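Local structure of E3 SUMO-protein ligase SIZ1 (Saccharomyces cerevisiae, 3I2D) at residues 118-123 / 154-159; 322-325 / 331-334. The protein acts as a SUMO E3 ligase of the PIAS family, attaching SUMO (Smt3) to septins and PCNA. One frame throughout, in Å; residues are numbered along the deposited sequence.

Contact 1. Residues 118-123 / 154-159; sequences RLYLFS and DNIRGF
The tyrosine ring of Y120 reaches across to I156, joining a strand of the PINIT domain to a loop that follows strand 150-151. Strand 117-125 lies inside an antiparallel sheet, between strands 195-204 and 169-170. The two backbones stay well apart, with the CA atoms of Y120 and I156 9.2 Å from each other. CG of Y120 is anti to the carbonyl carbon (chi1 -80°), and the ring brings OH close to the loop, although the bond to CB does not point there. The side chain of I156 leans in from the other side, and the two meet at a slant. OH of Y120 lies 4.0 Å from CB of I156. CE1 of Y120 is 4.3 Å from the CG2 branch of I156. V202 and M204 of strand 195-204 touch the Y120 side chain, and D170 touches both Y120 and I156. NH1 of R157 comes no nearer than 4.3 Å to OH of Y120, and NH2 of R157 bonds to O of I205. Polar linkage between the segments runs through one water. It lies in the ring plane, 2.6 Å from OH of Y120, and accepts a hydrogen bond from the backbone N of R157 at 3.2 Å.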
# COMPACT_ATOMS: atom_id res chain seq x y z
N ARG A 118 4.29 -6.21 -13.31
CA ARG A 118 3.59 -5.27 -14.17
C ARG A 118 4.41 -4.03 -14.45
O ARG A 118 5.28 -3.67 -13.67
CB ARG A 118 2.27 -4.87 -13.51
CG ARG A 118 1.52 -6.05 -12.91
CD ARG A 118 0.12 -6.14 -13.45
NE ARG A 118 0.10 -6.15 -14.90
CZ ARG A 118 -1.01 -6.05 -15.63
NH1 ARG A 118 -2.19 -5.93 -15.03
NH2 ARG A 118 -0.94 -6.05 -16.95
N LEU A 119 4.14 -3.39 -15.58
CA LEU A 119 4.87 -2.18 -15.97
C LEU A 119 4.06 -0.94 -15.56
O LEU A 119 3.04 -0.62 -16.17
CB LEU A 119 5.08 -2.17 -17.48
CG LEU A 119 6.27 -1.41 -18.06
CD1 LEU A 119 5.77 -0.73 -19.31
CD2 LEU A 119 6.84 -0.40 -17.07
N TYR A 120 4.52 -0.25 -14.52
CA TYR A 120 3.81 0.92 -14.03
C TYR A 120 4.48 2.22 -14.44
O TYR A 120 5.70 2.33 -14.48
CB TYR A 120 3.71 0.88 -12.50
CG TYR A 120 2.63 -0.02 -11.95
CD1 TYR A 120 1.88 -0.86 -12.79
CD2 TYR A 120 2.31 -0.01 -10.59
CE1 TYR A 120 0.85 -1.65 -12.30
CE2 TYR A 120 1.29 -0.81 -10.08
CZ TYR A 120 0.56 -1.62 -10.94
OH TYR A 120 -0.46 -2.39 -10.44
N LEU A 121 3.67 3.22 -14.76
CA LEU A 121 4.24 4.50 -15.10
C LEU A 121 3.95 5.39 -13.89
O LEU A 121 2.82 5.44 -13.40
CB LEU A 121 3.59 5.06 -16.35
CG LEU A 121 4.10 6.42 -16.78
CD1 LEU A 121 5.61 6.39 -16.98
CD2 LEU A 121 3.37 6.82 -18.05
N PHE A 122 4.98 6.05 -13.38
CA PHE A 122 4.84 6.94 -12.24
C PHE A 122 5.05 8.37 -12.68
O PHE A 122 5.67 8.63 -13.71
CB PHE A 122 5.87 6.64 -11.14
CG PHE A 122 5.62 5.37 -10.40
CD1 PHE A 122 5.84 4.14 -11.00
CD2 PHE A 122 5.14 5.41 -9.09
CE1 PHE A 122 5.59 2.97 -10.32
CE2 PHE A 122 4.89 4.24 -8.40
CZ PHE A 122 5.12 3.02 -9.01
N SER A 123 4.54 9.30 -11.88
CA SER A 123 4.70 10.70 -12.18
C SER A 123 4.84 11.44 -10.87
O SER A 123 4.22 11.09 -9.89
CB SER A 123 3.48 11.22 -12.93
OG SER A 123 3.60 12.61 -13.17
N ASP A 154 -7.33 5.15 -16.05
CA ASP A 154 -6.59 5.21 -14.80
C ASP A 154 -7.06 4.12 -13.84
O ASP A 154 -7.50 4.40 -12.72
CB ASP A 154 -6.73 6.60 -14.15
CG ASP A 154 -6.23 7.73 -15.05
OD1 ASP A 154 -5.11 7.61 -15.59
OD2 ASP A 154 -6.96 8.74 -15.19
N ASN A 155 -6.97 2.88 -14.30
CA ASN A 155 -7.41 1.74 -13.51
C ASN A 155 -6.33 0.65 -13.36
O ASN A 155 -5.88 0.05 -14.34
CB ASN A 155 -8.66 1.13 -14.15
CG ASN A 155 -9.83 1.06 -13.18
OD1 ASN A 155 -9.84 0.25 -12.25
ND2 ASN A 155 -10.82 1.93 -13.39
N ILE A 156 -5.92 0.43 -12.11
CA ILE A 156 -4.94 -0.59 -11.78
C ILE A 156 -5.52 -1.45 -10.67
O ILE A 156 -6.65 -1.22 -10.23
CB ILE A 156 -3.59 0.01 -11.32
CG1 ILE A 156 -3.81 1.09 -10.26
CG2 ILE A 156 -2.87 0.58 -12.52
CD1 ILE A 156 -2.52 1.77 -9.86
N ARG A 157 -4.75 -2.44 -10.24
CA ARG A 157 -5.19 -3.38 -9.21
C ARG A 157 -6.08 -2.84 -8.09
O ARG A 157 -7.26 -3.21 -8.01
CB ARG A 157 -3.98 -4.07 -8.59
CG ARG A 157 -4.38 -5.20 -7.68
CD ARG A 157 -3.35 -6.27 -7.70
NE ARG A 157 -2.52 -6.29 -6.50
CZ ARG A 157 -1.74 -5.30 -6.09
NH1 ARG A 157 -1.68 -4.15 -6.76
NH2 ARG A 157 -0.99 -5.48 -5.01
N GLY A 158 -5.54 -2.01 -7.21
CA GLY A 158 -6.39 -1.51 -6.14
C GLY A 158 -6.48 -0.01 -6.20
O GLY A 158 -6.87 0.55 -7.22
N PHE A 159 -6.12 0.64 -5.10
CA PHE A 159 -6.12 2.09 -5.03
C PHE A 159 -7.33 2.72 -5.69
O PHE A 159 -7.19 3.66 -6.47
CB PHE A 159 -4.84 2.62 -5.67
CG PHE A 159 -3.61 1.91 -5.20
CD1 PHE A 159 -3.18 0.75 -5.82
CD2 PHE A 159 -2.91 2.38 -4.09
CE1 PHE A 159 -2.07 0.07 -5.35
CE2 PHE A 159 -1.79 1.71 -3.61
CZ PHE A 159 -1.37 0.55 -4.24
O HOH W 1 -2.29 -3.54 -11.91

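Contact 2. Residues 322-325 / 331-334; sequences QVEL and WTAI
V323 and L325 both pack against W331 in an antiparallel beta hairpin formed by strands 322-326 and 331-333. Strand 322-326 is the middle of a three-stranded sheet, between 245-249 and 331-333. Backbone hydrogen bonds set the register. E324 and T332 form the hydrogen-bonded pair: E324 N donates to T332 O (2.9 Å, 177° at the hydrogen), and T332 N returns a more bent bond to E324 O (3.1 Å, 141°). I334 N extends the ladder to Q322 O at 3.1 Å, almost straight at its hydrogen but from above the carbonyl plane. Side-chain contacts differ on the two faces. On the face with V323, L325, W331 and A333, the W331 side chain starts between its backbone N and carbonyl carbon (chi1 57°). CE3 of W331 lies 3.5 Å from CG1 of V323, which meets the ring obliquely; the far end of the indole leads away. I312 of helix 307-313 touches V323, L325 and W331 here. Beside E324, I334 crosses its side chain obliquely, CD1 of I334 4.0 Å from OE1 of E324. I247 of strand 245-249 touches both. CG1 of V323 lies 3.3 Å from CB of W331, while CD2 of L325 meets that same CB at 3.5 Å.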
# COMPACT_ATOMS: atom_id res chain seq x y z
N GLN A 322 -19.67 -13.32 20.82
CA GLN A 322 -19.09 -12.51 21.88
C GLN A 322 -18.58 -13.39 22.98
O GLN A 322 -18.99 -14.55 23.11
CB GLN A 322 -20.10 -11.54 22.45
CG GLN A 322 -20.52 -10.46 21.50
CD GLN A 322 -21.54 -9.55 22.13
OE1 GLN A 322 -22.61 -9.99 22.56
NE2 GLN A 322 -21.22 -8.26 22.19
N VAL A 323 -17.69 -12.85 23.79
CA VAL A 323 -17.14 -13.59 24.90
C VAL A 323 -17.07 -12.67 26.11
O VAL A 323 -16.79 -11.47 25.97
CB VAL A 323 -15.76 -14.13 24.55
CG1 VAL A 323 -15.21 -14.90 25.71
CG2 VAL A 323 -15.85 -15.05 23.36
N GLU A 324 -17.36 -13.22 27.28
CA GLU A 324 -17.29 -12.43 28.51
C GLU A 324 -15.95 -12.70 29.17
O GLU A 324 -15.57 -13.85 29.38
CB GLU A 324 -18.42 -12.80 29.47
CG GLU A 324 -18.41 -11.93 30.71
CD GLU A 324 -19.80 -11.55 31.18
OE1 GLU A 324 -20.58 -11.00 30.36
OE2 GLU A 324 -20.11 -11.78 32.36
N LEU A 325 -15.25 -11.62 29.47
CA LEU A 325 -13.94 -11.71 30.09
C LEU A 325 -13.97 -11.22 31.53
O LEU A 325 -14.66 -10.25 31.85
CB LEU A 325 -12.93 -10.87 29.31
CG LEU A 325 -12.72 -11.21 27.83
CD1 LEU A 325 -11.73 -10.22 27.22
CD2 LEU A 325 -12.20 -12.64 27.71
N TRP A 331 -12.37 -16.78 30.13
CA TRP A 331 -13.50 -16.31 29.35
C TRP A 331 -14.62 -17.34 29.30
O TRP A 331 -14.43 -18.50 29.68
CB TRP A 331 -13.07 -16.01 27.92
CG TRP A 331 -12.43 -17.17 27.23
CD1 TRP A 331 -11.14 -17.58 27.33
CD2 TRP A 331 -13.08 -18.12 26.36
NE1 TRP A 331 -10.93 -18.71 26.58
CE2 TRP A 331 -12.11 -19.06 25.98
CE3 TRP A 331 -14.39 -18.25 25.88
CZ2 TRP A 331 -12.40 -20.14 25.13
CZ3 TRP A 331 -14.68 -19.32 25.04
CH2 TRP A 331 -13.69 -20.25 24.67
N THR A 332 -15.78 -16.89 28.83
CA THR A 332 -16.95 -17.75 28.69
C THR A 332 -17.76 -17.21 27.52
O THR A 332 -18.06 -16.02 27.46
CB THR A 332 -17.82 -17.73 29.94
OG1 THR A 332 -18.08 -16.36 30.30
CG2 THR A 332 -17.12 -18.44 31.10
N ALA A 333 -18.10 -18.10 26.59
CA ALA A 333 -18.86 -17.72 25.41
C ALA A 333 -20.25 -17.25 25.80
O ALA A 333 -20.90 -17.86 26.63
CB ALA A 333 -18.96 -18.89 24.45
N ILE A 334 -20.69 -16.15 25.20
CA ILE A 334 -22.02 -15.61 25.49
C ILE A 334 -23.03 -16.17 24.49
O ILE A 334 -23.27 -15.58 23.44
CB ILE A 334 -22.02 -14.07 25.42
CG1 ILE A 334 -21.14 -13.50 26.53
CG2 ILE A 334 -23.44 -13.54 25.54
CD1 ILE A 334 -21.14 -12.00 26.57

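The two contacts lie in different parts of the chain, with centres about 45 Å apart and nearest atoms about 32 Å apart. They share no strand or sheet. Contact 1 is buried in the PINIT domain and links a strand to an irregular loop. Contact 2 is partly buried at the far C-terminal end, where two neighbouring strands pair at the edge of a small sheet. The chemistry follows this difference. Residues 118-123 and 154-159 meet through few side-chain atoms and a bridging water. Residues 322-325 and 331-334 bond directly through their backbones and bury about three times as much surface, 373 against 120 Å².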